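Local coordinates for protein CurF (PDB 2Q35) that probably catalyses the decarboxylation step of polyketide chain beta-branching through its crotonase-fold ECH2 domain, at residues A[84-89]-A[109-114]; A[138-143]-A[212-217]. The protein carries 1 engineered substitution. One frame throughout, in Å; residues are numbered along the deposited sequence.

Interaction 1: residues A[84-89]-A[109-114]; sequences GLILDC and GLYADF
Ile86 and Tyr111 cross at about a right angle where the helix 83-87 of this crotonase fold packs against the end of helix 104-110. The meeting is apolar and buried. Ile86 sends its CG2 methyl to the root of the tyrosine, 3.7 Å from Tyr111 CB, and its own CB lies 4.1 Å from the same Tyr111 CB. With CG1 anti to the carbonyl carbon (chi1 -60°), CG2 is left as the branch that meets the tyrosine methylene, while CG1 comes up to the ring obliquely. A beta-branched residue suits this place because two arms leave one carbon: CG2 packs against the tyrosine methylene and comes within 4.4 Å of Ala112 N, and CG1 is left for the ring.

Tyr111 CB faces helix 83-87 and packs on Ile86, while the ring heads off from that helix toward Gly136. There the phenol OH is hydrogen-bonded to Gly136 O, which satisfies the polar end of an otherwise buried side chain and ties the hydroxyl in place.

Leu87 is more exposed and supplies the outer edge. Its CB does not aim at the tyrosine, but Leu87 CD2 swings in to 4.0 Å from Tyr111 O and 4.4 Å from Tyr111 CB.

Beyond the pair, Ile86 and Ala112 both rest on Ile93 of the central strand 93-97, and Phe39 of helix 29-44 also packs on Ile86. Asp113 makes a salt bridge with Lys204 and takes the N-H of Ile93, as the chain passes into strand 114-118. The turn that leads there is closed by Ala112 N, which donates to Gly109 O at 3.0 Å.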
ATOM      1  N   GLY A  84     -18.551  15.616   3.361  1.00 19.77           N
ATOM      2  CA  GLY A  84     -19.887  15.019   3.203  1.00 19.96           C
ATOM      3  C   GLY A  84     -20.474  15.286   1.842  1.00 21.63           C
ATOM      4  O   GLY A  84     -21.144  14.419   1.270  1.00 22.39           O
ATOM      5  N   LEU A  85     -20.198  16.473   1.303  1.00 23.11           N
ATOM      6  CA  LEU A  85     -20.631  16.862  -0.030  1.00 23.95           C
ATOM      7  C   LEU A  85     -20.157  15.870  -1.093  1.00 23.80           C
ATOM      8  O   LEU A  85     -20.924  15.436  -1.958  1.00 24.25           O
ATOM      9  CB  LEU A  85     -20.045  18.234  -0.359  1.00 25.32           C
ATOM     10  CG  LEU A  85     -20.666  19.143  -1.409  1.00 29.03           C
ATOM     11  CD1 LEU A  85     -22.154  18.871  -1.552  1.00 34.42           C
ATOM     12  CD2 LEU A  85     -20.413  20.581  -0.942  1.00 31.86           C
ATOM     13  N   ILE A  86     -18.875  15.537  -1.041  1.00 20.87           N
ATOM     14  CA  ILE A  86     -18.276  14.642  -2.033  1.00 18.46           C
ATOM     15  C   ILE A  86     -18.635  13.183  -1.754  1.00 17.47           C
ATOM     16  O   ILE A  86     -19.007  12.432  -2.669  1.00 16.70           O
ATOM     17  CB  ILE A  86     -16.732  14.762  -2.036  1.00 19.89           C
ATOM     18  CG1 ILE A  86     -16.285  16.195  -2.368  1.00 21.76           C
ATOM     19  CG2 ILE A  86     -16.093  13.741  -2.993  1.00 19.73           C
ATOM     20  CD1 ILE A  86     -16.701  16.697  -3.776  1.00 25.41           C
ATOM     21  N   LEU A  87     -18.528  12.781  -0.485  1.00 15.78           N
ATOM     22  CA  LEU A  87     -18.715  11.378  -0.110  1.00 16.63           C
ATOM     23  C   LEU A  87     -20.164  10.904  -0.232  1.00 15.72           C
ATOM     24  O   LEU A  87     -20.424   9.703  -0.380  1.00 16.39           O
ATOM     25  CB  LEU A  87     -18.201  11.125   1.307  1.00 17.56           C
ATOM     26  CG  LEU A  87     -16.699  11.316   1.480  1.00 18.17           C
ATOM     27  CD1 LEU A  87     -16.362  11.172   2.972  1.00 22.98           C
ATOM     28  CD2 LEU A  87     -15.865  10.362   0.595  1.00 22.01           C
ATOM     29  N   ASP A  88     -21.099  11.846  -0.186  1.00 13.90           N
ATOM     30  CA  ASP A  88     -22.515  11.517  -0.376  1.00 13.16           C
ATOM     31  C   ASP A  88     -22.889  11.203  -1.831  1.00 12.99           C
ATOM     32  O   ASP A  88     -23.922  10.576  -2.069  1.00 15.82           O
ATOM     33  CB  ASP A  88     -23.418  12.610   0.185  1.00 13.14           C
ATOM     34  CG  ASP A  88     -23.598  12.504   1.706  1.00 17.36           C
ATOM     35  OD1 ASP A  88     -23.079  11.542   2.333  1.00 18.16           O
ATOM     36  OD2 ASP A  88     -24.279  13.385   2.268  1.00 17.00           O
ATOM     37  N   CYS A  89     -22.069  11.621  -2.787  1.00 12.23           N
ATOM     38  CA  CYS A  89     -22.387  11.381  -4.201  1.00 11.88           C
ATOM     39  C   CYS A  89     -22.288   9.875  -4.472  1.00 12.33           C
ATOM     40  O   CYS A  89     -21.273   9.248  -4.149  1.00 13.23           O
ATOM     41  CB  CYS A  89     -21.367  12.128  -5.058  1.00 12.45           C
ATOM     42  SG  CYS A  89     -21.657  11.861  -6.850  1.00 13.51           S
ATOM     43  N   GLY A 109      -9.928  16.870  -3.751  1.00 12.97           N
ATOM     44  CA  GLY A 109      -9.717  15.945  -4.847  1.00 15.42           C
ATOM     45  C   GLY A 109      -9.521  14.514  -4.401  1.00 14.17           C
ATOM     46  O   GLY A 109      -9.994  13.580  -5.061  1.00 14.51           O
ATOM     47  N   LEU A 110      -8.794  14.310  -3.307  1.00 14.51           N
ATOM     48  CA  LEU A 110      -8.463  12.957  -2.877  1.00 13.22           C
ATOM     49  C   LEU A 110      -9.665  12.195  -2.303  1.00 13.42           C
ATOM     50  O   LEU A 110      -9.579  10.969  -2.131  1.00 15.68           O
ATOM     51  CB  LEU A 110      -7.294  12.954  -1.872  1.00 13.98           C
ATOM     52  CG  LEU A 110      -5.936  13.352  -2.443  1.00 15.77           C
ATOM     53  CD1 LEU A 110      -4.921  13.410  -1.301  1.00 17.22           C
ATOM     54  CD2 LEU A 110      -5.481  12.354  -3.479  1.00 20.64           C
ATOM     55  N   TYR A 111     -10.759  12.914  -2.054  1.00 13.58           N
ATOM     56  CA  TYR A 111     -12.013  12.268  -1.574  1.00 12.47           C
ATOM     57  C   TYR A 111     -12.646  11.547  -2.768  1.00 13.63           C
ATOM     58  O   TYR A 111     -13.479  10.653  -2.594  1.00 14.70           O
ATOM     59  CB  TYR A 111     -13.029  13.276  -1.020  1.00 14.31           C
ATOM     60  CG  TYR A 111     -12.662  13.949   0.294  1.00 12.75           C
ATOM     61  CD1 TYR A 111     -11.979  13.264   1.306  1.00 16.04           C
ATOM     62  CD2 TYR A 111     -13.031  15.282   0.517  1.00 15.66           C
ATOM     63  CE1 TYR A 111     -11.647  13.926   2.532  1.00 16.96           C
ATOM     64  CE2 TYR A 111     -12.725  15.935   1.708  1.00 14.77           C
ATOM     65  CZ  TYR A 111     -12.038  15.255   2.709  1.00 17.64           C
ATOM     66  OH  TYR A 111     -11.726  15.926   3.881  1.00 19.74           O
ATOM     67  N   ALA A 112     -12.229  11.917  -3.994  1.00 13.16           N
ATOM     68  CA  ALA A 112     -12.824  11.322  -5.200  1.00 12.63           C
ATOM     69  C   ALA A 112     -12.366   9.874  -5.403  1.00 12.81           C
ATOM     70  O   ALA A 112     -11.436   9.381  -4.762  1.00 14.76           O
ATOM     71  CB  ALA A 112     -12.494  12.165  -6.461  1.00 14.06           C
ATOM     72  N   ASP A 113     -13.039   9.179  -6.307  1.00 12.39           N
ATOM     73  CA  ASP A 113     -12.724   7.779  -6.529  1.00 11.88           C
ATOM     74  C   ASP A 113     -11.486   7.589  -7.379  1.00 13.04           C
ATOM     75  O   ASP A 113     -10.736   6.619  -7.200  1.00 13.73           O
ATOM     76  CB  ASP A 113     -13.923   7.088  -7.150  1.00 11.88           C
ATOM     77  CG  ASP A 113     -15.165   7.278  -6.305  1.00 12.00           C
ATOM     78  OD1 ASP A 113     -15.267   6.660  -5.209  1.00 16.90           O
ATOM     79  OD2 ASP A 113     -16.003   8.113  -6.681  1.00 13.62           O
ATOM     80  N   PHE A 114     -11.274   8.531  -8.289  1.00 12.36           N
ATOM     81  CA  PHE A 114     -10.086   8.564  -9.150  1.00 12.69           C
ATOM     82  C   PHE A 114      -9.529   9.979  -9.137  1.00 12.28           C
ATOM     83  O   PHE A 114     -10.277  10.941  -8.937  1.00 13.28           O
ATOM     84  CB  PHE A 114     -10.499   8.225 -10.569  1.00 13.07           C
ATOM     85  CG  PHE A 114     -11.018   6.821 -10.718  1.00 11.62           C
ATOM     86  CD1 PHE A 114     -12.383   6.560 -10.596  1.00 14.91           C
ATOM     87  CD2 PHE A 114     -10.149   5.769 -10.966  1.00 17.30           C
ATOM     88  CE1 PHE A 114     -12.860   5.260 -10.719  1.00 17.02           C
ATOM     89  CE2 PHE A 114     -10.621   4.476 -11.118  1.00 19.26           C
ATOM     90  CZ  PHE A 114     -11.969   4.223 -10.964  1.00 17.60           C
TER

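Interaction 2: residues A[138-143]-A[212-217]; sequences TSLILR and KAKFPE
Leu140 and Ile141 project from helix 138-146 onto Lys214 and Phe215 of the long helix 197-230, a roughly antiparallel helix pair of the crotonase fold whose short segments run at 150° with their axes 10.1 Å apart. At the start of the first helix, the backbone N-H groups of Thr138 and Ser139 are both hydrogen-bonded to the carboxylate of Glu222, further along the partner helix.

Leu140 buries the largest area of any residue here. Holding CG anti to the backbone N (chi1 178°), it lays its forked end against the partner backbone: Leu140 CD2 sits 4.0 Å from Phe215 CD1, oblique to that ring, while Leu140 CD1 is 4.2 Å from Lys214 CB. The lysine thus offers its aliphatic base, which suits an exposed residue whose charged end can stay in solvent while its CB packs.

Ile141 meets the same ring differently. Its CG1 lies at the edge of Phe215, near the ring plane and 4.0 Å from Phe215 CE1, and the aromatic side chain bridges the two helices.

Further on, Arg143 turns to a neighbouring subunit: its NH1 is hydrogen-bonded to Leu207 O of the third chain.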
ATOM      1  N   THR A 138      -7.243  13.919   6.975  1.00 15.07           N
ATOM      2  CA  THR A 138      -6.063  13.994   6.093  1.00 16.80           C
ATOM      3  C   THR A 138      -5.214  12.731   6.157  1.00 17.61           C
ATOM      4  O   THR A 138      -4.804  12.190   5.112  1.00 17.76           O
ATOM      5  CB  THR A 138      -5.195  15.234   6.431  1.00 17.31           C
ATOM      6  OG1 THR A 138      -5.903  16.411   6.046  1.00 15.94           O
ATOM      7  CG2 THR A 138      -3.870  15.215   5.670  1.00 20.15           C
ATOM      8  N   SER A 139      -4.896  12.283   7.367  1.00 16.19           N
ATOM      9  CA  SER A 139      -4.014  11.133   7.492  1.00 17.71           C
ATOM     10  C   SER A 139      -4.692   9.863   6.963  1.00 17.92           C
ATOM     11  O   SER A 139      -4.073   9.065   6.259  1.00 17.67           O
ATOM     12  CB  SER A 139      -3.503  10.978   8.925  1.00 17.65           C
ATOM     13  OG  SER A 139      -4.468  10.445   9.811  1.00 22.00           O
ATOM     14  N   LEU A 140      -5.979   9.691   7.273  1.00 16.19           N
ATOM     15  CA  LEU A 140      -6.704   8.535   6.769  1.00 15.85           C
ATOM     16  C   LEU A 140      -6.646   8.493   5.245  1.00 15.51           C
ATOM     17  O   LEU A 140      -6.237   7.490   4.648  1.00 16.09           O
ATOM     18  CB  LEU A 140      -8.172   8.568   7.229  1.00 15.86           C
ATOM     19  CG  LEU A 140      -9.071   7.425   6.725  1.00 18.50           C
ATOM     20  CD1 LEU A 140      -8.695   6.102   7.371  1.00 22.48           C
ATOM     21  CD2 LEU A 140     -10.544   7.720   6.985  1.00 15.33           C
ATOM     22  N   ILE A 141      -7.060   9.588   4.631  1.00 15.72           N
ATOM     23  CA  ILE A 141      -7.203   9.632   3.174  1.00 16.86           C
ATOM     24  C   ILE A 141      -5.835   9.608   2.479  1.00 18.08           C
ATOM     25  O   ILE A 141      -5.647   8.847   1.523  1.00 16.89           O
ATOM     26  CB  ILE A 141      -8.075  10.828   2.748  1.00 17.32           C
ATOM     27  CG1 ILE A 141      -9.529  10.622   3.194  1.00 18.22           C
ATOM     28  CG2 ILE A 141      -8.055  11.012   1.231  1.00 18.50           C
ATOM     29  CD1 ILE A 141     -10.308   9.457   2.458  1.00 19.08           C
ATOM     30  N   LEU A 142      -4.869  10.389   2.962  1.00 17.55           N
ATOM     31  CA  LEU A 142      -3.558  10.360   2.287  1.00 18.73           C
ATOM     32  C   LEU A 142      -2.853   9.016   2.373  1.00 19.31           C
ATOM     33  O   LEU A 142      -2.250   8.570   1.392  1.00 19.05           O
ATOM     34  CB  LEU A 142      -2.647  11.461   2.822  1.00 20.08           C
ATOM     35  CG  LEU A 142      -2.645  12.666   1.884  1.00 24.40           C
ATOM     36  CD1 LEU A 142      -3.921  13.511   2.028  1.00 25.27           C
ATOM     37  CD2 LEU A 142      -1.373  13.484   2.114  1.00 30.26           C
ATOM     38  N   ARG A 143      -2.911   8.365   3.528  1.00 18.48           N
ATOM     39  CA  ARG A 143      -2.265   7.065   3.672  1.00 19.74           C
ATOM     40  C   ARG A 143      -2.930   6.037   2.773  1.00 21.11           C
ATOM     41  O   ARG A 143      -2.247   5.231   2.143  1.00 22.47           O
ATOM     42  CB  ARG A 143      -2.225   6.601   5.136  1.00 20.49           C
ATOM     43  CG  ARG A 143      -1.359   7.522   5.965  1.00 22.54           C
ATOM     44  CD  ARG A 143      -0.788   6.891   7.206  1.00 33.74           C
ATOM     45  NE  ARG A 143      -1.705   6.944   8.336  1.00 34.35           N
ATOM     46  CZ  ARG A 143      -1.328   6.735   9.596  1.00 32.56           C
ATOM     47  NH1 ARG A 143      -0.057   6.477   9.871  1.00 33.79           N
ATOM     48  NH2 ARG A 143      -2.216   6.782  10.581  1.00 36.46           N
ATOM     49  N   LYS A 212     -15.426   4.665   4.548  1.00 15.90           N
ATOM     50  CA  LYS A 212     -16.613   5.328   5.091  1.00 17.73           C
ATOM     51  C   LYS A 212     -16.851   4.949   6.562  1.00 17.43           C
ATOM     52  O   LYS A 212     -17.220   5.801   7.366  1.00 17.92           O
ATOM     53  CB  LYS A 212     -17.858   5.032   4.234  1.00 17.99           C
ATOM     54  CG  LYS A 212     -19.142   5.612   4.814  1.00 20.19           C
ATOM     55  CD  LYS A 212     -20.378   5.159   4.062  1.00 20.65           C
ATOM     56  CE  LYS A 212     -21.613   5.930   4.522  1.00 27.06           C
ATOM     57  NZ  LYS A 212     -22.860   5.158   4.256  1.00 29.86           N
ATOM     58  N   ALA A 213     -16.591   3.693   6.918  1.00 17.60           N
ATOM     59  CA  ALA A 213     -16.727   3.239   8.309  1.00 18.30           C
ATOM     60  C   ALA A 213     -15.777   3.983   9.259  1.00 18.55           C
ATOM     61  O   ALA A 213     -16.119   4.277  10.421  1.00 18.48           O
ATOM     62  CB  ALA A 213     -16.496   1.718   8.395  1.00 17.51           C
ATOM     63  N   LYS A 214     -14.589   4.304   8.750  1.00 18.24           N
ATOM     64  CA  LYS A 214     -13.528   4.916   9.546  1.00 18.85           C
ATOM     65  C   LYS A 214     -13.559   6.451   9.550  1.00 17.75           C
ATOM     66  O   LYS A 214     -12.900   7.107  10.384  1.00 17.42           O
ATOM     67  CB  LYS A 214     -12.180   4.438   9.013  1.00 18.79           C
ATOM     68  CG  LYS A 214     -11.859   3.016   9.427  1.00 24.21           C
ATOM     69  CD  LYS A 214     -10.401   2.703   9.201  1.00 34.47           C
ATOM     70  CE  LYS A 214     -10.217   1.891   7.940  1.00 39.34           C
ATOM     71  NZ  LYS A 214      -8.945   1.125   7.988  1.00 43.44           N
ATOM     72  N   PHE A 215     -14.297   7.018   8.600  1.00 16.81           N
ATOM     73  CA  PHE A 215     -14.268   8.461   8.362  1.00 16.11           C
ATOM     74  C   PHE A 215     -14.719   9.353   9.553  1.00 16.49           C
ATOM     75  O   PHE A 215     -14.005  10.296   9.956  1.00 16.09           O
ATOM     76  CB  PHE A 215     -15.038   8.791   7.074  1.00 16.32           C
ATOM     77  CG  PHE A 215     -14.574  10.020   6.422  1.00 16.03           C
ATOM     78  CD1 PHE A 215     -13.477   9.992   5.578  1.00 16.87           C
ATOM     79  CD2 PHE A 215     -15.198  11.232   6.689  1.00 20.26           C
ATOM     80  CE1 PHE A 215     -13.021  11.161   4.982  1.00 20.06           C
ATOM     81  CE2 PHE A 215     -14.757  12.382   6.106  1.00 20.79           C
ATOM     82  CZ  PHE A 215     -13.653  12.346   5.251  1.00 16.40           C
ATOM     83  N   PRO A 216     -15.894   9.067  10.132  1.00 17.01           N
ATOM     84  CA  PRO A 216     -16.347   9.946  11.207  1.00 17.07           C
ATOM     85  C   PRO A 216     -15.352  10.084  12.358  1.00 16.36           C
ATOM     86  O   PRO A 216     -15.110  11.203  12.823  1.00 17.21           O
ATOM     87  CB  PRO A 216     -17.661   9.290  11.667  1.00 17.51           C
ATOM     88  CG  PRO A 216     -18.142   8.550  10.481  1.00 16.22           C
ATOM     89  CD  PRO A 216     -16.885   8.011   9.852  1.00 17.40           C
ATOM     90  N   GLU A 217     -14.775   8.974  12.809  1.00 17.17           N
ATOM     91  CA  GLU A 217     -13.844   9.010  13.940  1.00 18.09           C
ATOM     92  C   GLU A 217     -12.563   9.736  13.532  1.00 17.58           C
ATOM     93  O   GLU A 217     -11.987  10.477  14.330  1.00 17.38           O
ATOM     94  CB  GLU A 217     -13.553   7.599  14.448  1.00 19.14           C
ATOM     95  CG  GLU A 217     -12.766   7.534  15.753  1.00 24.27           C
ATOM     96  CD  GLU A 217     -13.399   8.342  16.872  1.00 34.53           C
ATOM     97  OE1 GLU A 217     -14.585   8.107  17.206  1.00 37.23           O
ATOM     98  OE2 GLU A 217     -12.705   9.226  17.416  1.00 41.16           O
TER

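How the interactions relate
Interaction 1 closes along the chain before interaction 2 opens, yet the two touch in space, with centres about 12 Å apart. Phe215 is the bridge: its CZ lies 3.7 Å from Tyr111 CE1, and its CE2 lies 3.7 Å from Leu87 CD1, so one ring packs on Ile141 in interaction 2 and on Tyr111 and Leu87 of interaction 1. A second junction joins 109-114 to 138-143, where Leu110 CD1 is 3.5 Å from Leu142 CD1. Together they make what is probably one apolar layer from helix 83-87 to helix 138-146. In crotonases the start of the helix equivalent to 104-110 usually supplies an oxyanion-hole N-H; interaction 1 packs the opposite end of that helix.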